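Local coordinates for protein erythrocyte binding antigen 140 (Plasmodium falciparum, PDB 4GF2) that probably binds a receptor on the host erythrocyte surface, glycophorin C, through sialic acid recognition by its tandem Duffy binding-like domains during parasite invasion, at residues 59-71 against 142-156. The protein carries 3 engineered substitutions. Sequence-based numbering, arbitrary orientation.
Sequences FKEIFLISVNTEA and WWEKNKANLWNHMIV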
loop_
_atom_site.group_PDB
_atom_site.type_symbol
_atom_site.label_atom_id
_atom_site.label_comp_id
_atom_site.label_asym_id
_atom_site.label_seq_id
_atom_site.Cartn_x
_atom_site.Cartn_y
_atom_site.Cartn_z
ATOM N N PHE A 59 17.998 17.719 50.856
ATOM C CA PHE A 59 17.105 17.012 49.945
ATOM C C PHE A 59 15.981 17.926 49.472
ATOM O O PHE A 59 15.606 17.907 48.302
ATOM C CB PHE A 59 16.512 15.769 50.608
ATOM C CG PHE A 59 15.438 15.111 49.791
ATOM C CD1 PHE A 59 15.766 14.269 48.742
ATOM C CD2 PHE A 59 14.100 15.351 50.059
ATOM C CE1 PHE A 59 14.779 13.671 47.978
ATOM C CE2 PHE A 59 13.107 14.755 49.300
ATOM C CZ PHE A 59 13.450 13.912 48.256
ATOM N N LYS A 60 15.446 18.720 50.392
ATOM C CA LYS A 60 14.394 19.673 50.071
ATOM C C LYS A 60 14.921 20.710 49.090
ATOM O O LYS A 60 14.276 21.018 48.089
ATOM C CB LYS A 60 13.905 20.358 51.348
ATOM C CG LYS A 60 12.950 21.518 51.124
ATOM C CD LYS A 60 11.689 21.078 50.401
ATOM C CE LYS A 60 10.686 22.217 50.281
ATOM N NZ LYS A 60 10.134 22.640 51.603
ATOM N N GLU A 61 16.105 21.237 49.385
ATOM C CA GLU A 61 16.716 22.270 48.561
ATOM C C GLU A 61 16.939 21.782 47.135
ATOM O O GLU A 61 16.717 22.521 46.175
ATOM C CB GLU A 61 18.051 22.706 49.160
ATOM C CG GLU A 61 18.791 23.733 48.321
ATOM C CD GLU A 61 20.244 23.864 48.713
ATOM O OE1 GLU A 61 20.589 23.489 49.853
ATOM O OE2 GLU A 61 21.043 24.333 47.876
ATOM N N ILE A 62 17.386 20.537 47.001
ATOM C CA ILE A 62 17.651 19.960 45.689
ATOM C C ILE A 62 16.350 19.686 44.944
ATOM O O ILE A 62 16.294 19.771 43.717
ATOM C CB ILE A 62 18.458 18.651 45.799
ATOM C CG1 ILE A 62 19.821 18.918 46.443
ATOM C CG2 ILE A 62 18.636 18.012 44.427
ATOM C CD1 ILE A 62 20.682 19.925 45.692
ATOM N N PHE A 63 15.303 19.355 45.688
ATOM C CA PHE A 63 14.005 19.111 45.083
ATOM C C PHE A 63 13.473 20.426 44.534
ATOM O O PHE A 63 12.912 20.475 43.437
ATOM C CB PHE A 63 13.038 18.533 46.113
ATOM C CG PHE A 63 12.124 17.475 45.566
ATOM C CD1 PHE A 63 11.581 17.589 44.298
ATOM C CD2 PHE A 63 11.812 16.362 46.325
ATOM C CE1 PHE A 63 10.740 16.611 43.802
ATOM C CE2 PHE A 63 10.974 15.385 45.835
ATOM C CZ PHE A 63 10.439 15.507 44.574
ATOM N N LEU A 64 13.663 21.499 45.297
ATOM C CA LEU A 64 13.228 22.819 44.863
ATOM C C LEU A 64 13.946 23.212 43.577
ATOM O O LEU A 64 13.348 23.791 42.667
ATOM C CB LEU A 64 13.487 23.856 45.956
ATOM C CG LEU A 64 12.526 23.812 47.146
ATOM C CD1 LEU A 64 13.075 24.625 48.311
ATOM C CD2 LEU A 64 11.149 24.324 46.743
ATOM N N ILE A 65 15.233 22.886 43.506
ATOM C CA ILE A 65 16.026 23.183 42.323
ATOM C C ILE A 65 15.531 22.387 41.123
ATOM O O ILE A 65 15.474 22.896 40.006
ATOM C CB ILE A 65 17.509 22.869 42.555
ATOM C CG1 ILE A 65 18.108 23.877 43.540
ATOM C CG2 ILE A 65 18.275 22.904 41.235
ATOM C CD1 ILE A 65 19.506 23.530 44.008
ATOM N N SER A 66 15.172 21.132 41.357
ATOM C CA SER A 66 14.727 20.262 40.281
ATOM C C SER A 66 13.438 20.771 39.630
ATOM O O SER A 66 13.362 20.877 38.409
ATOM C CB SER A 66 14.536 18.842 40.802
ATOM O OG SER A 66 15.769 18.306 41.243
ATOM N N VAL A 67 12.428 21.088 40.434
ATOM C CA VAL A 67 11.145 21.518 39.880
ATOM C C VAL A 67 11.265 22.867 39.175
ATOM O O VAL A 67 10.722 23.060 38.087
ATOM C CB VAL A 67 10.026 21.584 40.950
ATOM C CG1 VAL A 67 9.793 20.214 41.554
ATOM C CG2 VAL A 67 10.350 22.611 42.034
ATOM N N ASN A 68 11.988 23.793 39.794
ATOM C CA ASN A 68 12.185 25.122 39.227
ATOM C C ASN A 68 12.966 25.059 37.915
ATOM O O ASN A 68 12.694 25.816 36.983
ATOM C CB ASN A 68 12.907 26.018 40.238
ATOM C CG ASN A 68 13.193 27.401 39.696
ATOM O OD1 ASN A 68 14.242 27.641 39.107
ATOM N ND2 ASN A 68 12.257 28.321 39.895
ATOM N N THR A 69 13.930 24.147 37.839
ATOM C CA THR A 69 14.724 23.992 36.627
ATOM C C THR A 69 13.871 23.356 35.539
ATOM O O THR A 69 13.901 23.783 34.382
ATOM C CB THR A 69 15.987 23.140 36.865
ATOM O OG1 THR A 69 16.817 23.767 37.849
ATOM C CG2 THR A 69 16.782 22.995 35.579
ATOM N N GLU A 70 13.100 22.342 35.918
ATOM C CA GLU A 70 12.190 21.684 34.988
ATOM C C GLU A 70 11.295 22.717 34.303
ATOM O O GLU A 70 11.061 22.643 33.099
ATOM C CB GLU A 70 11.344 20.641 35.724
ATOM C CG GLU A 70 10.223 20.032 34.887
ATOM C CD GLU A 70 10.726 19.112 33.790
ATOM O OE1 GLU A 70 11.942 18.805 33.765
ATOM O OE2 GLU A 70 9.897 18.694 32.952
ATOM N N ALA A 71 10.811 23.687 35.073
ATOM C CA ALA A 71 9.970 24.756 34.533
ATOM C C ALA A 71 10.690 25.596 33.467
ATOM O O ALA A 71 10.168 25.784 32.367
ATOM C CB ALA A 71 9.475 25.646 35.655
ATOM N N TRP A 142 5.767 13.087 53.446
ATOM C CA TRP A 142 6.717 14.150 53.155
ATOM C C TRP A 142 6.201 15.014 52.009
ATOM O O TRP A 142 6.222 16.242 52.080
ATOM C CB TRP A 142 8.086 13.567 52.804
ATOM C CG TRP A 142 9.129 14.613 52.575
ATOM C CD1 TRP A 142 10.022 15.091 53.486
ATOM C CD2 TRP A 142 9.383 15.319 51.353
ATOM N NE1 TRP A 142 10.821 16.048 52.908
ATOM C CE2 TRP A 142 10.448 16.209 51.600
ATOM C CE3 TRP A 142 8.813 15.289 50.077
ATOM C CZ2 TRP A 142 10.952 17.059 50.618
ATOM C CZ3 TRP A 142 9.314 16.133 49.106
ATOM C CH2 TRP A 142 10.373 17.006 49.380
ATOM N N TRP A 143 5.727 14.370 50.949
ATOM C CA TRP A 143 5.171 15.107 49.830
ATOM C C TRP A 143 4.012 15.976 50.307
ATOM O O TRP A 143 3.904 17.143 49.931
ATOM C CB TRP A 143 4.708 14.161 48.721
ATOM C CG TRP A 143 4.276 14.897 47.501
ATOM C CD1 TRP A 143 2.998 15.193 47.129
ATOM C CD2 TRP A 143 5.127 15.458 46.498
ATOM N NE1 TRP A 143 3.000 15.897 45.949
ATOM C CE2 TRP A 143 4.297 16.075 45.542
ATOM C CE3 TRP A 143 6.512 15.498 46.313
ATOM C CZ2 TRP A 143 4.804 16.720 44.421
ATOM C CZ3 TRP A 143 7.014 16.139 45.196
ATOM C CH2 TRP A 143 6.161 16.742 44.265
ATOM N N GLU A 144 3.154 15.405 51.146
ATOM C CA GLU A 144 1.998 16.128 51.662
ATOM C C GLU A 144 2.413 17.478 52.238
ATOM O O GLU A 144 1.783 18.501 51.969
ATOM C CB GLU A 144 1.290 15.306 52.743
ATOM C CG GLU A 144 -0.094 14.814 52.354
ATOM C CD GLU A 144 -1.081 15.946 52.131
ATOM O OE1 GLU A 144 -1.392 16.669 53.101
ATOM O OE2 GLU A 144 -1.546 16.110 50.983
ATOM N N LYS A 145 3.485 17.475 53.022
ATOM C CA LYS A 145 3.899 18.669 53.747
ATOM C C LYS A 145 4.689 19.656 52.889
ATOM O O LYS A 145 4.748 20.845 53.202
ATOM C CB LYS A 145 4.711 18.268 54.980
ATOM C CG LYS A 145 3.848 17.658 56.079
ATOM C CD LYS A 145 4.564 16.558 56.840
ATOM C CE LYS A 145 3.624 15.894 57.840
ATOM N NZ LYS A 145 4.255 14.757 58.566
ATOM N N ASN A 146 5.275 19.173 51.800
ATOM C CA ASN A 146 6.168 20.000 50.999
ATOM C C ASN A 146 5.620 20.380 49.628
ATOM O O ASN A 146 6.172 21.254 48.963
ATOM C CB ASN A 146 7.515 19.295 50.835
ATOM C CG ASN A 146 8.300 19.245 52.126
ATOM O OD1 ASN A 146 8.993 20.197 52.476
ATOM N ND2 ASN A 146 8.190 18.136 52.848
ATOM N N LYS A 147 4.534 19.736 49.213
ATOM C CA LYS A 147 4.025 19.898 47.855
ATOM C C LYS A 147 3.659 21.343 47.531
ATOM O O LYS A 147 4.012 21.851 46.468
ATOM C CB LYS A 147 2.816 18.991 47.613
ATOM C CG LYS A 147 1.601 19.313 48.460
ATOM C CD LYS A 147 0.487 18.316 48.198
ATOM C CE LYS A 147 -0.718 18.574 49.077
ATOM N NZ LYS A 147 -1.868 17.719 48.682
ATOM N N ALA A 148 2.950 22.000 48.442
ATOM C CA ALA A 148 2.504 23.368 48.208
ATOM C C ALA A 148 3.692 24.270 47.901
ATOM O O ALA A 148 3.657 25.062 46.959
ATOM C CB ALA A 148 1.746 23.887 49.409
ATOM N N ASN A 149 4.747 24.139 48.697
ATOM C CA ASN A 149 5.953 24.929 48.497
ATOM C C ASN A 149 6.694 24.534 47.221
ATOM O O ASN A 149 7.235 25.390 46.519
ATOM C CB ASN A 149 6.873 24.805 49.713
ATOM C CG ASN A 149 8.201 25.502 49.512
ATOM O OD1 ASN A 149 9.261 24.925 49.757
ATOM N ND2 ASN A 149 8.154 26.746 49.050
ATOM N N LEU A 150 6.712 23.242 46.914
ATOM C CA LEU A 150 7.366 22.758 45.704
ATOM C C LEU A 150 6.671 23.289 44.447
ATOM O O LEU A 150 7.325 23.725 43.499
ATOM C CB LEU A 150 7.387 21.227 45.685
ATOM C CG LEU A 150 8.382 20.547 46.631
ATOM C CD1 LEU A 150 8.130 19.052 46.689
ATOM C CD2 LEU A 150 9.807 20.818 46.188
ATOM N N TRP A 151 5.344 23.248 44.440
ATOM C CA TRP A 151 4.581 23.745 43.302
ATOM C C TRP A 151 4.815 25.239 43.131
ATOM O O TRP A 151 5.192 25.701 42.053
ATOM C CB TRP A 151 3.093 23.470 43.496
ATOM C CG TRP A 151 2.216 24.178 42.512
ATOM C CD1 TRP A 151 1.341 25.191 42.777
ATOM C CD2 TRP A 151 2.125 23.928 41.106
ATOM N NE1 TRP A 151 0.710 25.584 41.623
ATOM C CE2 TRP A 151 1.174 24.826 40.581
ATOM C CE3 TRP A 151 2.760 23.034 40.236
ATOM C CZ2 TRP A 151 0.838 24.856 39.230
ATOM C CZ3 TRP A 151 2.428 23.067 38.892
ATOM C CH2 TRP A 151 1.476 23.970 38.402
ATOM N N ASN A 152 4.597 25.990 44.204
ATOM C CA ASN A 152 4.773 27.433 44.168
ATOM C C ASN A 152 6.132 27.841 43.616
ATOM O O ASN A 152 6.226 28.770 42.816
ATOM C CB ASN A 152 4.573 28.026 45.559
ATOM C CG ASN A 152 3.115 28.092 45.954
ATOM O OD1 ASN A 152 2.233 28.109 45.096
ATOM N ND2 ASN A 152 2.851 28.137 47.254
ATOM N N HIS A 153 7.180 27.141 44.037
ATOM C CA HIS A 153 8.531 27.488 43.617
ATOM C C HIS A 153 8.781 27.035 42.185
ATOM O O HIS A 153 9.564 27.648 41.450
ATOM C CB HIS A 153 9.562 26.865 44.554
ATOM C CG HIS A 153 10.975 27.184 44.185
ATOM N ND1 HIS A 153 11.516 28.443 44.328
ATOM C CD2 HIS A 153 11.958 26.408 43.670
ATOM C CE1 HIS A 153 12.773 28.429 43.920
ATOM N NE2 HIS A 153 13.066 27.207 43.517
ATOM N N MET A 154 8.107 25.963 41.789
ATOM C CA MET A 154 8.236 25.450 40.428
ATOM C C MET A 154 7.759 26.477 39.406
ATOM O O MET A 154 8.342 26.611 38.333
ATOM C CB MET A 154 7.437 24.153 40.257
ATOM C CG MET A 154 7.489 23.603 38.844
ATOM S SD MET A 154 6.686 22.003 38.643
ATOM C CE MET A 154 7.217 21.607 36.982
ATOM N N ILE A 155 6.700 27.205 39.735
ATOM C CA ILE A 155 6.110 28.123 38.768
ATOM C C ILE A 155 6.410 29.586 39.078
ATOM O O ILE A 155 5.932 30.473 38.374
ATOM C CB ILE A 155 4.581 27.945 38.686
ATOM C CG1 ILE A 155 3.923 28.348 40.007
ATOM C CG2 ILE A 155 4.237 26.511 38.323
ATOM C CD1 ILE A 155 2.417 28.348 39.956
ATOM N N VAL A 156 7.211 29.837 40.113
ATOM C CA VAL A 156 7.403 31.202 40.605
ATOM C C VAL A 156 7.890 32.171 39.522
ATOM O O VAL A 156 7.527 33.342 39.530
ATOM C CB VAL A 156 8.387 31.250 41.792
ATOM C CG1 VAL A 156 9.793 30.902 41.338
ATOM C CG2 VAL A 156 8.359 32.627 42.441
#
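Helices 59-71 and 142-155 run in the same general sense, their axes crossing at -39° and converging toward their C-terminal ends, where the CA atoms of N68 and M154 come within 4.1 Å. At the wider end aromatic rings fill the gap. The edge of F59 points at a face of W142 in a T-shaped pair, CE2 of F59 lying 3.4 Å from CZ2 of W142. F63 lies nearly parallel to that indole (16°) but slid aside, with little overlap, and its CZ meets CZ3 at the edge of W143. The other face of W142 carries ND2 of N146, which donates to W142 O one helical turn back; with ND2 so engaged, OD1 of N146 faces K60 and accepts its NZ at 2.8 Å, in the carbonyl plane on a lone pair. A weak bond, 3.1 Å, joins K60 NZ to N149 OD1; bends at chi2 and chi4 curl the lysine toward both amides. Midway, CD2 of L64 packs on CD2 of L150 at 3.8 Å. At the close end CB of V67 abuts CB of M154, and N68, its CG anti to the backbone N, passes over a face of H153 to give ND2 an almost linear bond (178°) to H153 O; N157 OD1 also accepts from ND2. F97, F94 and L90 of helix 83-101 pack against V67, M154 and A71, joining a third helix to the pair. This is helix-helix packing around an aromatic cluster within the helical core of the first Duffy binding-like (DBL) domain.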